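Local structure of flavohemoprotein (Vibrio cholerae O1 biovar El Tor, 4EH1) at residues 58-63 with 69-74. The protein probably detoxifies nitric oxide by converting it to nitrate with oxygen and NAD(P)H, this chain being its FAD- and NAD(P)H-binding reductase domain without the heme domain. Sequence-based numbering, arbitrary orientation. Where two conformers were deposited one is given.
Sequences SLSHAS and RISVKR. With FAD (flavin-adenine dinucleotide), chain C.
The backbones of Ser60 and Arg69 meet through one firm hydrogen bond, Ser60 N to Arg69 O (2.8 Å, 164° at the hydrogen), while the CA of Leu59 turns a C-H toward the same carbonyl. This junction joins the end of strand 53-58 and the loop after it to strand 68-73 in the antiparallel FAD-binding beta barrel of the ferredoxin reductase family, and it illustrates how a cofactor can bridge two neighbouring segments where they diverge. Beyond the junction the isoalloxazine takes over: Ser58 N, in the family's RxYS motif, donates to flavin O4 (3.1 Å), Ser71 O receives the flavin N3 proton (2.9 Å), and Lys73 N reaches O2 (2.9 Å), so the polar edge of the pyrimidine ring is read by main-chain atoms of both segments.

On the side away from the flavin the contact is made by side chains. Arg69 runs straight from the backbone until a bend at chi3 (84°) folds its guanidinium back over Ser60, which it grips side-on: NE donates to OG (3.0 Å) and NH2 to the carbonyl O (2.7 Å), the latter arriving from above the carbonyl plane. NH2 also forms a salt bridge to Glu161, which helps to fix the rotation of the group. The His61 ring approaches edge-first, its CD2 over the centre of one guanidinium face, with the two planes 65° apart. Helix 126-138 of the NAD-binding domain borders this patch, His134 stacking on His61 and Thr127, probably an NADP(+) ligand, lying against Ser60 and Ser71. Ser71 OG, hydrogen-bonded to Ser20 as well, meets Ser60 OG hydroxyl to hydroxyl at 2.9 Å.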
ATOM      1  N   SER A  58      11.736 -12.727  -1.519  1.00 23.76           N
ATOM      2  CA  SER A  58      12.871 -12.147  -2.195  1.00 22.40           C
ATOM      3  C   SER A  58      13.007 -10.686  -1.833  1.00 25.01           C
ATOM      4  O   SER A  58      12.018  -9.974  -1.736  1.00 25.13           O
ATOM      5  CB  SER A  58      12.667 -12.222  -3.703  1.00 32.01           C
ATOM      6  OG  SER A  58      12.593 -13.559  -4.163  1.00 33.03           O
ATOM      7  N   LEU A  59      14.239 -10.220  -1.645  1.00 21.75           N
ATOM      8  CA  LEU A  59      14.460  -8.781  -1.513  1.00 20.46           C
ATOM      9  C   LEU A  59      14.145  -8.100  -2.870  1.00 26.26           C
ATOM     10  O   LEU A  59      14.527  -8.605  -3.916  1.00 23.16           O
ATOM     11  CB  LEU A  59      15.877  -8.526  -1.033  1.00 23.89           C
ATOM     12  CG  LEU A  59      15.976  -9.168   0.356  1.00 30.87           C
ATOM     13  CD1 LEU A  59      17.332  -9.727   0.593  1.00 35.47           C
ATOM     14  CD2 LEU A  59      15.573  -8.193   1.435  1.00 30.85           C
ATOM     15  N   SER A  60      13.407  -6.990  -2.863  1.00 20.88           N
ATOM     16  CA  SER A  60      13.028  -6.346  -4.131  1.00 25.91           C
ATOM     17  C   SER A  60      13.573  -4.932  -4.280  1.00 31.81           C
ATOM     18  O   SER A  60      13.084  -4.160  -5.128  1.00 29.45           O
ATOM     19  CB  SER A  60      11.514  -6.261  -4.274  1.00 24.05           C
ATOM     20  OG  SER A  60      10.976  -5.542  -3.183  1.00 22.79           O
ATOM     21  N   HIS A  61      14.535  -4.584  -3.425  1.00 28.00           N
ATOM     22  CA  HIS A  61      15.328  -3.372  -3.630  1.00 31.60           C
ATOM     23  C   HIS A  61      16.827  -3.696  -3.486  1.00 28.75           C
ATOM     24  O   HIS A  61      17.175  -4.789  -3.051  1.00 28.53           O
ATOM     25  CB  HIS A  61      14.884  -2.257  -2.661  1.00 27.69           C
ATOM     26  CG  HIS A  61      14.909  -0.896  -3.282  1.00 35.63           C
ATOM     27  ND1 HIS A  61      16.085  -0.271  -3.652  1.00 32.86           N
ATOM     28  CD2 HIS A  61      13.902  -0.052  -3.631  1.00 29.64           C
ATOM     29  CE1 HIS A  61      15.801   0.908  -4.181  1.00 35.50           C
ATOM     30  NE2 HIS A  61      14.485   1.059  -4.189  1.00 35.10           N
ATOM     31  N   ALA A  62      17.691  -2.756  -3.868  1.00 25.94           N
ATOM     32  CA  ALA A  62      19.144  -2.857  -3.668  1.00 31.30           C
ATOM     33  C   ALA A  62      19.542  -2.870  -2.175  1.00 35.59           C
ATOM     34  O   ALA A  62      18.887  -2.254  -1.340  1.00 35.64           O
ATOM     35  CB  ALA A  62      19.852  -1.695  -4.367  1.00 29.52           C
ATOM     36  N   SER A  63      20.627  -3.556  -1.846  1.00 32.60           N
ATOM     37  CA  SER A  63      21.117  -3.582  -0.469  1.00 33.94           C
ATOM     38  C   SER A  63      21.661  -2.196  -0.058  1.00 40.22           C
ATOM     39  O   SER A  63      22.355  -1.533  -0.832  1.00 34.25           O
ATOM     40  CB  SER A  63      22.203  -4.634  -0.350  1.00 34.67           C
ATOM     41  OG  SER A  63      22.599  -4.784   0.997  1.00 43.41           O
ATOM     42  N   ARG A  69      13.242  -4.330   1.633  1.00 27.75           N
ATOM     43  CA  ARG A  69      11.914  -4.380   1.037  1.00 24.68           C
ATOM     44  C   ARG A  69      11.654  -5.783   0.448  1.00 28.28           C
ATOM     45  O   ARG A  69      12.497  -6.349  -0.275  1.00 26.40           O
ATOM     46  CB  ARG A  69      11.729  -3.305  -0.035  1.00 23.46           C
ATOM     47  CG  ARG A  69      10.323  -3.309  -0.677  1.00 25.49           C
ATOM     48  CD  ARG A  69      10.162  -2.186  -1.688  1.00 24.85           C
ATOM     49  NE  ARG A  69      10.693  -2.574  -2.985  1.00 27.74           N
ATOM     50  CZ  ARG A  69      10.644  -1.796  -4.063  1.00 31.84           C
ATOM     51  NH1 ARG A  69      10.091  -0.591  -3.989  1.00 25.71           N
ATOM     52  NH2 ARG A  69      11.133  -2.227  -5.217  1.00 31.37           N
ATOM     53  N   ILE A  70      10.494  -6.339   0.779  1.00 20.63           N
ATOM     54  CA  ILE A  70      10.017  -7.550   0.109  1.00 24.29           C
ATOM     55  C   ILE A  70       8.663  -7.257  -0.528  1.00 24.96           C
ATOM     56  O   ILE A  70       7.988  -6.292  -0.155  1.00 24.95           O
ATOM     57  CB  ILE A  70       9.825  -8.708   1.079  1.00 23.89           C
ATOM     58  CG1 ILE A  70       8.831  -8.303   2.159  1.00 25.17           C
ATOM     59  CG2 ILE A  70      11.196  -9.200   1.689  1.00 22.64           C
ATOM     60  CD1 ILE A  70       8.387  -9.521   3.010  1.00 27.59           C
ATOM     61  N   SER A  71       8.260  -8.101  -1.471  1.00 25.06           N
ATOM     62  CA  SER A  71       7.022  -7.887  -2.221  1.00 23.00           C
ATOM     63  C   SER A  71       6.289  -9.215  -2.343  1.00 32.47           C
ATOM     64  O   SER A  71       6.799 -10.184  -2.937  1.00 22.02           O
ATOM     65  CB  SER A  71       7.319  -7.331  -3.614  1.00 22.57           C
ATOM     66  OG  SER A  71       8.191  -6.201  -3.529  1.00 27.69           O
ATOM     67  N   VAL A  72       5.071  -9.221  -1.816  1.00 28.79           N
ATOM     68  CA  VAL A  72       4.385 -10.433  -1.453  1.00 26.45           C
ATOM     69  C   VAL A  72       3.074 -10.592  -2.233  1.00 26.58           C
ATOM     70  O   VAL A  72       2.183  -9.743  -2.178  1.00 19.57           O
ATOM     71  CB  VAL A  72       4.086 -10.407   0.064  1.00 25.18           C
ATOM     72  CG1 VAL A  72       3.189 -11.564   0.433  1.00 22.61           C
ATOM     73  CG2 VAL A  72       5.425 -10.360   0.894  1.00 17.74           C
ATOM     74  N   LYS A  73       2.975 -11.678  -2.982  1.00 25.26           N
ATOM     75  CA  LYS A  73       1.751 -11.945  -3.714  1.00 24.02           C
ATOM     76  C   LYS A  73       0.728 -12.700  -2.848  1.00 25.84           C
ATOM     77  O   LYS A  73       1.038 -13.749  -2.301  1.00 27.80           O
ATOM     78  CB  LYS A  73       2.029 -12.739  -4.970  1.00 22.87           C
ATOM     79  CG  LYS A  73       0.726 -12.878  -5.791  1.00 27.31           C
ATOM     80  CD  LYS A  73       0.810 -13.848  -6.948  1.00 44.40           C
ATOM     81  CE  LYS A  73      -0.628 -14.250  -7.359  1.00 51.77           C
ATOM     82  NZ  LYS A  73      -0.707 -15.084  -8.573  1.00 63.90           N
ATOM     83  N   ARG A  74      -0.458 -12.129  -2.715  0.60 26.13           N
ATOM     84  CA  ARG A  74      -1.624 -12.798  -2.136  0.60 33.63           C
ATOM     85  C   ARG A  74      -1.848 -14.099  -2.924  0.60 35.51           C
ATOM     86  O   ARG A  74      -2.319 -14.052  -4.057  0.60 35.67           O
ATOM     87  CB  ARG A  74      -2.841 -11.873  -2.310  0.60 35.36           C
ATOM     88  CG  ARG A  74      -3.917 -11.950  -1.249  0.60 37.51           C
ATOM     89  CD  ARG A  74      -4.525 -10.561  -0.945  0.60 33.88           C
ATOM     90  NE  ARG A  74      -5.441 -10.059  -1.965  0.60 32.68           N
ATOM     91  CZ  ARG A  74      -5.289  -8.913  -2.633  0.60 34.71           C
ATOM     92  NH1 ARG A  74      -4.249  -8.108  -2.403  0.60 31.35           N
ATOM     93  NH2 ARG A  74      -6.190  -8.561  -3.535  0.60 37.35           N
TER
HETATM   94  PA  FAD C 301       0.464 -21.694   1.533  1.00 29.10           P
HETATM   95  O1A FAD C 301       1.746 -22.281   1.786  1.00 24.76           O
HETATM   96  O2A FAD C 301      -0.555 -21.644   2.526  1.00 20.05           O
HETATM   97  O5B FAD C 301      -0.155 -22.463   0.344  1.00 27.54           O
HETATM   98  C5B FAD C 301       0.656 -22.993  -0.673  1.00 35.66           C
HETATM   99  C4B FAD C 301      -0.128 -23.565  -1.840  1.00 42.52           C
HETATM  100  O4B FAD C 301      -0.741 -24.793  -1.499  1.00 40.60           O
HETATM  101  C3B FAD C 301      -1.223 -22.616  -2.221  1.00 49.74           C
HETATM  102  O3B FAD C 301      -1.395 -22.681  -3.613  1.00 56.93           O
HETATM  103  C2B FAD C 301      -2.431 -23.182  -1.555  1.00 42.70           C
HETATM  104  O2B FAD C 301      -3.532 -22.852  -2.343  1.00 47.02           O
HETATM  105  C1B FAD C 301      -2.141 -24.654  -1.504  1.00 41.42           C
HETATM  106  N9A FAD C 301      -2.689 -25.208  -0.271  1.00 42.10           N
HETATM  107  C8A FAD C 301      -2.553 -24.719   0.942  1.00 49.58           C
HETATM  108  N7A FAD C 301      -3.201 -25.461   1.839  1.00 50.53           N
HETATM  109  C5A FAD C 301      -3.774 -26.445   1.183  1.00 44.76           C
HETATM  110  C6A FAD C 301      -4.616 -27.575   1.543  1.00 45.76           C
HETATM  111  N6A FAD C 301      -4.972 -27.804   2.815  1.00 43.63           N
HETATM  112  N1A FAD C 301      -5.012 -28.351   0.551  1.00 40.74           N
HETATM  113  C2A FAD C 301      -4.659 -28.131  -0.695  1.00 40.12           C
HETATM  114  N3A FAD C 301      -3.904 -27.130  -1.093  1.00 42.16           N
HETATM  115  C4A FAD C 301      -3.443 -26.263  -0.212  1.00 40.78           C
HETATM  116  N1  FAD C 301       6.567 -15.187  -2.778  1.00 22.54           N
HETATM  117  C2  FAD C 301       6.368 -13.880  -2.936  1.00 32.03           C
HETATM  118  O2  FAD C 301       5.245 -13.456  -2.840  1.00 24.52           O
HETATM  119  N3  FAD C 301       7.337 -13.015  -3.177  1.00 23.99           N
HETATM  120  C4  FAD C 301       8.581 -13.373  -3.276  1.00 25.79           C
HETATM  121  O4  FAD C 301       9.415 -12.533  -3.491  1.00 22.99           O
HETATM  122  C4X FAD C 301       8.888 -14.801  -3.130  1.00 24.51           C
HETATM  123  N5  FAD C 301      10.114 -15.257  -3.231  1.00 31.42           N
HETATM  124  C5X FAD C 301      10.368 -16.546  -3.107  1.00 27.16           C
HETATM  125  C6  FAD C 301      11.655 -16.963  -3.224  1.00 32.02           C
HETATM  126  C7  FAD C 301      11.956 -18.285  -3.107  1.00 31.02           C
HETATM  127  C7M FAD C 301      13.357 -18.747  -3.239  1.00 23.45           C
HETATM  128  C8  FAD C 301      10.903 -19.252  -2.839  1.00 28.12           C
HETATM  129  C8M FAD C 301      11.273 -20.680  -2.705  1.00 30.66           C
HETATM  130  C9  FAD C 301       9.606 -18.840  -2.715  1.00 30.00           C
HETATM  131  C9A FAD C 301       9.300 -17.512  -2.848  1.00 22.76           C
HETATM  132  N10 FAD C 301       7.994 -17.066  -2.731  1.00 28.18           N
HETATM  133  C10 FAD C 301       7.771 -15.706  -2.874  1.00 23.07           C
HETATM  134  C1' FAD C 301       6.915 -18.000  -2.433  1.00 25.42           C
HETATM  135  C2' FAD C 301       6.519 -17.872  -0.962  1.00 28.74           C
HETATM  136  O2' FAD C 301       7.550 -18.233  -0.071  1.00 25.96           O
HETATM  137  C3' FAD C 301       5.345 -18.712  -0.507  1.00 26.37           C
HETATM  138  O3' FAD C 301       5.501 -20.055  -0.874  1.00 22.91           O
HETATM  139  C4' FAD C 301       3.982 -18.174  -0.903  1.00 28.67           C
HETATM  140  O4' FAD C 301       3.869 -16.854  -0.427  1.00 26.45           O
HETATM  141  C5' FAD C 301       2.812 -19.018  -0.411  1.00 27.57           C
HETATM  142  O5' FAD C 301       2.717 -19.122   0.979  1.00 25.75           O
HETATM  143  P   FAD C 301       1.388 -19.102   1.752  1.00 28.08           P
HETATM  144  O1P FAD C 301       1.708 -19.443   3.099  1.00 27.35           O
HETATM  145  O2P FAD C 301       0.749 -17.870   1.495  1.00 28.15           O
HETATM  146  O3P FAD C 301       0.601 -20.229   1.046  1.00 22.61           O